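Long-range contact in oxidase/hydroxylase (Streptomyces hygroscopicus subsp. hygroscopicus, PDB 4XCB), which probably acts as a metal- and 2-oxoglutarate-dependent oxygenase of the phytanoyl-CoA dioxygenase family, and binds hygromycin B in its active site: residues V101-G106 and S181-G186. Residues are numbered along the deposited sequence; the frame is centred on the assembly and turned at random.
Sequences VLYLHG and SLVDSG. With NI (nickel (II) ion), chain E; HY0 (hygromycin b variant), chain G; AKG (2-oxoglutaric acid), chain F.
Val183, on the one-turn helix 182-185, wedges its two methyls against strand 102-105 and the residue before it. Val183 CG1 packs 3.7 Å from Leu104 CD2, whereas Val183 CG2 lies 3.6 Å from Val101 CG2 and near the edge of the Tyr103 ring; a short branched side chain suits so close an approach. Leu104, long enough to span two partners, reaches on with CD1 to Leu182 CB (3.9 Å), the side chains crossing at about a right angle. Ser181 is the N-cap: its short hydroxyl, OG anti to the backbone N (chi1 164°), accepts from Val183 N at 3.0 Å and is also hydrogen-bonded to Glu256. Strand 102-105 is outermost in a four-stranded antiparallel sheet of the double-stranded beta-helix, next to strand 209-211. Leu104 points toward the helix, whereas Leu102 and His105 are turned to the active site, where Leu102 methyls touch hygromycin and 2-oxoglutarate. His105 NE2 binds nickel at 2.1 Å. The bond from His105 ND1 to Tyr103 O (2.9 Å) fixes the ring's rotation. Replacing Tyr103 by an alanine would probably loosen the cover over Ser181, since the ring carbons that meet Ser181 CB (3.3 Å from Tyr103 CD1) would be gone. Toward solvent the packing thins: Asp184 OD2 lies 4.1 Å from Tyr103 CE1, at the ring edge, and this exposed carboxylate pairs instead with Arg213 in a salt bridge.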
ATOM      1  N   VAL A 101     -12.240   6.497  33.422  1.00 19.05           N
ATOM      2  CA  VAL A 101     -12.459   5.868  32.126  1.00 16.22           C
ATOM      3  C   VAL A 101     -11.552   6.550  31.107  1.00 17.57           C
ATOM      4  O   VAL A 101     -11.166   7.693  31.311  1.00 17.62           O
ATOM      5  CB  VAL A 101     -13.946   5.986  31.682  1.00 15.85           C
ATOM      6  CG1 VAL A 101     -14.287   7.436  31.340  1.00 22.70           C
ATOM      7  CG2 VAL A 101     -14.249   5.059  30.508  1.00 20.76           C
ATOM      8  N   LEU A 102     -11.197   5.847  30.035  1.00 18.29           N
ATOM      9  CA  LEU A 102     -10.459   6.477  28.937  1.00 17.65           C
ATOM     10  C   LEU A 102     -11.129   6.113  27.626  1.00 15.59           C
ATOM     11  O   LEU A 102     -11.078   4.963  27.182  1.00 17.61           O
ATOM     12  CB  LEU A 102      -8.990   6.049  28.941  1.00 17.49           C
ATOM     13  CG  LEU A 102      -8.049   6.822  28.024  1.00 21.95           C
ATOM     14  CD1 LEU A 102      -8.071   8.290  28.380  1.00 19.12           C
ATOM     15  CD2 LEU A 102      -6.645   6.280  28.168  1.00 21.98           C
ATOM     16  N   TYR A 103     -11.771   7.102  27.015  1.00 18.80           N
ATOM     17  CA  TYR A 103     -12.551   6.859  25.809  1.00 15.09           C
ATOM     18  C   TYR A 103     -11.635   6.555  24.630  1.00 20.07           C
ATOM     19  O   TYR A 103     -10.448   6.886  24.666  1.00 17.32           O
ATOM     20  CB  TYR A 103     -13.438   8.065  25.498  1.00 19.23           C
ATOM     21  CG  TYR A 103     -14.469   8.359  26.565  1.00 23.21           C
ATOM     22  CD1 TYR A 103     -15.136   7.329  27.206  1.00 24.38           C
ATOM     23  CD2 TYR A 103     -14.763   9.664  26.939  1.00 26.32           C
ATOM     24  CE1 TYR A 103     -16.081   7.588  28.177  1.00 23.62           C
ATOM     25  CE2 TYR A 103     -15.707   9.930  27.911  1.00 28.55           C
ATOM     26  CZ  TYR A 103     -16.358   8.884  28.524  1.00 21.86           C
ATOM     27  OH  TYR A 103     -17.297   9.131  29.498  1.00 27.44           O
ATOM     28  N   LEU A 104     -12.190   5.926  23.595  1.00 15.86           N
ATOM     29  CA  LEU A 104     -11.405   5.500  22.443  1.00 13.09           C
ATOM     30  C   LEU A 104     -10.678   6.650  21.757  1.00 14.76           C
ATOM     31  O   LEU A 104     -11.184   7.775  21.649  1.00 14.82           O
ATOM     32  CB  LEU A 104     -12.289   4.789  21.414  1.00 14.20           C
ATOM     33  CG  LEU A 104     -12.873   3.474  21.914  1.00 13.35           C
ATOM     34  CD1 LEU A 104     -13.612   2.751  20.766  1.00 13.63           C
ATOM     35  CD2 LEU A 104     -11.785   2.595  22.539  1.00 14.86           C
ATOM     36  N   HIS A 105      -9.475   6.340  21.294  1.00 14.03           N
ATOM     37  CA  HIS A 105      -8.668   7.294  20.530  1.00 12.31           C
ATOM     38  C   HIS A 105      -7.778   6.512  19.596  1.00 13.15           C
ATOM     39  O   HIS A 105      -7.621   5.308  19.754  1.00 14.02           O
ATOM     40  CB  HIS A 105      -7.834   8.201  21.448  1.00 15.63           C
ATOM     41  CG  HIS A 105      -7.094   7.470  22.530  1.00 14.74           C
ATOM     42  ND1 HIS A 105      -7.691   7.076  23.713  1.00 17.08           N
ATOM     43  CD2 HIS A 105      -5.801   7.076  22.619  1.00 15.39           C
ATOM     44  CE1 HIS A 105      -6.796   6.473  24.477  1.00 15.82           C
ATOM     45  NE2 HIS A 105      -5.644   6.453  23.834  1.00 16.33           N
ATOM     46  N   GLY A 106      -7.168   7.193  18.628  1.00 15.22           N
ATOM     47  CA  GLY A 106      -6.417   6.496  17.600  1.00 16.11           C
ATOM     48  C   GLY A 106      -7.352   5.997  16.518  1.00 16.17           C
ATOM     49  O   GLY A 106      -8.503   6.408  16.455  1.00 20.38           O
ATOM     50  N   SER A 181     -19.951   6.353  24.699  1.00 26.01           N
ATOM     51  CA  SER A 181     -18.678   5.714  24.342  1.00 22.70           C
ATOM     52  C   SER A 181     -18.799   4.215  24.164  1.00 23.67           C
ATOM     53  O   SER A 181     -19.485   3.539  24.926  1.00 22.45           O
ATOM     54  CB  SER A 181     -17.605   5.990  25.394  1.00 22.11           C
ATOM     55  OG  SER A 181     -16.522   5.081  25.227  1.00 20.74           O
ATOM     56  N   LEU A 182     -18.110   3.704  23.157  1.00 16.92           N
ATOM     57  CA  LEU A 182     -18.089   2.280  22.884  1.00 17.73           C
ATOM     58  C   LEU A 182     -17.479   1.490  24.041  1.00 19.03           C
ATOM     59  O   LEU A 182     -17.752   0.297  24.168  1.00 20.78           O
ATOM     60  CB  LEU A 182     -17.322   2.000  21.590  1.00 19.80           C
ATOM     61  CG  LEU A 182     -18.014   2.477  20.311  1.00 19.72           C
ATOM     62  CD1 LEU A 182     -17.127   2.284  19.098  1.00 24.26           C
ATOM     63  CD2 LEU A 182     -19.327   1.727  20.119  1.00 22.92           C
ATOM     64  N   VAL A 183     -16.660   2.128  24.884  1.00 18.62           N
ATOM     65  CA  VAL A 183     -16.063   1.374  25.997  1.00 14.87           C
ATOM     66  C   VAL A 183     -17.123   1.124  27.062  1.00 20.44           C
ATOM     67  O   VAL A 183     -16.957   0.246  27.902  1.00 21.92           O
ATOM     68  CB  VAL A 183     -14.842   2.072  26.659  1.00 15.80           C
ATOM     69  CG1 VAL A 183     -13.848   2.537  25.600  1.00 16.35           C
ATOM     70  CG2 VAL A 183     -15.260   3.228  27.530  1.00 17.30           C
ATOM     71  N   ASP A 184     -18.202   1.902  27.023  1.00 19.94           N
ATOM     72  CA  ASP A 184     -19.334   1.686  27.929  1.00 21.85           C
ATOM     73  C   ASP A 184     -20.423   0.815  27.311  1.00 23.76           C
ATOM     74  O   ASP A 184     -20.979  -0.061  27.979  1.00 24.82           O
ATOM     75  CB  ASP A 184     -19.949   3.017  28.354  1.00 23.57           C
ATOM     76  CG  ASP A 184     -19.107   3.757  29.367  1.00 24.78           C
ATOM     77  OD1 ASP A 184     -18.515   3.094  30.241  1.00 25.28           O
ATOM     78  OD2 ASP A 184     -19.040   5.003  29.290  1.00 28.20           O
ATOM     79  N   SER A 185     -20.738   1.056  26.042  1.00 24.14           N
ATOM     80  CA  SER A 185     -21.841   0.349  25.392  1.00 20.29           C
ATOM     81  C   SER A 185     -21.396  -0.977  24.787  1.00 23.93           C
ATOM     82  O   SER A 185     -22.199  -1.889  24.603  1.00 23.91           O
ATOM     83  CB  SER A 185     -22.469   1.223  24.306  1.00 24.72           C
ATOM     84  OG  SER A 185     -21.602   1.352  23.189  1.00 26.76           O
ATOM     85  N   GLY A 186     -20.112  -1.079  24.472  1.00 20.18           N
ATOM     86  CA  GLY A 186     -19.599  -2.225  23.762  1.00 20.18           C
ATOM     87  C   GLY A 186     -19.688  -2.027  22.261  1.00 14.82           C
ATOM     88  O   GLY A 186     -20.356  -1.115  21.779  1.00 18.26           O
TER
HETATM   89 NI    NI E 301      -3.687   5.666  24.150  1.00 15.88          NI
HETATM   90  C1  HY0 G 303      -6.999  15.110  21.834  1.00 19.29           C
HETATM   91  C2  HY0 G 303      -8.145  16.064  21.579  1.00 21.21           C
HETATM   92  C3  HY0 G 303      -8.074  17.225  22.560  1.00 21.90           C
HETATM   93  C4  HY0 G 303      -8.132  16.709  23.998  1.00 24.65           C
HETATM   94  C5  HY0 G 303      -7.054  15.654  24.259  1.00 22.12           C
HETATM   95  C6  HY0 G 303      -7.061  14.559  23.238  1.00 19.44           C
HETATM   96  N7  HY0 G 303      -8.036  16.549  20.256  1.00 19.55           N
HETATM   97  O8  HY0 G 303      -7.127  14.037  20.930  1.00 19.05           O
HETATM   98  N9  HY0 G 303      -7.942  17.807  24.883  1.00 27.73           N
HETATM   99  C10 HY0 G 303      -9.206  18.526  25.011  1.00 29.89           C
HETATM  100  O11 HY0 G 303      -7.305  15.078  25.523  1.00 19.22           O
HETATM  101  C12 HY0 G 303      -4.890  11.532  23.390  1.00 16.20           C
HETATM  102  C13 HY0 G 303      -6.155  12.343  23.475  1.00 17.41           C
HETATM  103  O14 HY0 G 303      -6.930  12.068  24.616  1.00 17.64           O
HETATM  104  C15 HY0 G 303      -7.305  10.718  24.641  1.00 16.56           C
HETATM  105  C16 HY0 G 303      -6.087   9.936  25.019  1.00 15.64           C
HETATM  106  C17 HY0 G 303      -5.018  10.151  23.871  1.00 14.52           C
HETATM  107  O18 HY0 G 303      -5.877  13.741  23.464  1.00 16.53           O
HETATM  108  C19 HY0 G 303      -8.406  10.534  25.682  1.00 17.62           C
HETATM  109  O20 HY0 G 303      -9.602  11.136  25.180  1.00 20.18           O
HETATM  110  O21 HY0 G 303      -5.576  10.377  26.221  1.00 15.57           O
HETATM  111  O22 HY0 G 303      -3.803   9.740  24.338  1.00 17.34           O
HETATM  112  C23 HY0 G 303      -2.900  10.846  24.146  1.00 14.62           C
HETATM  113  C24 HY0 G 303      -1.904  10.860  25.256  1.00 16.71           C
HETATM  114  C25 HY0 G 303      -0.751  11.792  24.917  1.00 16.13           C
HETATM  115  C26 HY0 G 303      -0.157  11.458  23.564  1.00 14.77           C
HETATM  116  C27 HY0 G 303      -1.242  11.535  22.545  1.00 12.89           C
HETATM  117  O28 HY0 G 303      -2.257  10.629  22.913  1.00 13.64           O
HETATM  118  O29 HY0 G 303      -3.718  12.092  24.106  1.00 15.82           O
HETATM  119  O30 HY0 G 303      -2.485  11.341  26.473  1.00 19.62           O
HETATM  120  O31 HY0 G 303       0.206  11.714  25.949  1.00 16.64           O
HETATM  121  O32 HY0 G 303       0.432  10.155  23.551  1.00 15.96           O
HETATM  122  C33 HY0 G 303      -0.715  11.135  21.154  1.00 13.90           C
HETATM  123  C34 HY0 G 303      -1.623  11.694  20.090  1.00 14.76           C
HETATM  124  O35 HY0 G 303      -1.437  13.085  19.925  1.00 16.38           O
HETATM  125  N36 HY0 G 303      -0.745   9.724  21.051  1.00 15.23           N
HETATM  126  C1  AKG F 302      -2.907   6.304  26.704  1.00 19.85           C
HETATM  127  O1  AKG F 302      -2.956   6.889  25.576  1.00 19.42           O
HETATM  128  O2  AKG F 302      -2.342   6.856  27.696  1.00 19.76           O
HETATM  129  C2  AKG F 302      -3.519   4.938  26.861  1.00 19.31           C
HETATM  130  O5  AKG F 302      -3.943   4.396  25.857  1.00 17.46           O
HETATM  131  C3  AKG F 302      -3.627   4.307  28.240  1.00 17.11           C
HETATM  132  C4  AKG F 302      -3.769   2.804  28.210  1.00 18.53           C
HETATM  133  C5  AKG F 302      -4.152   2.294  29.591  1.00 17.82           C
HETATM  134  O3  AKG F 302      -4.187   1.052  29.815  1.00 19.47           O
HETATM  135  O4  AKG F 302      -4.430   3.120  30.502  1.00 19.23           O
HETATM  136  O   HOH W   1      -1.555   4.847  24.290  1.00 17.54           O
HETATM  137  O   HOH W   2      -2.765   6.910  22.862  1.00 16.74           O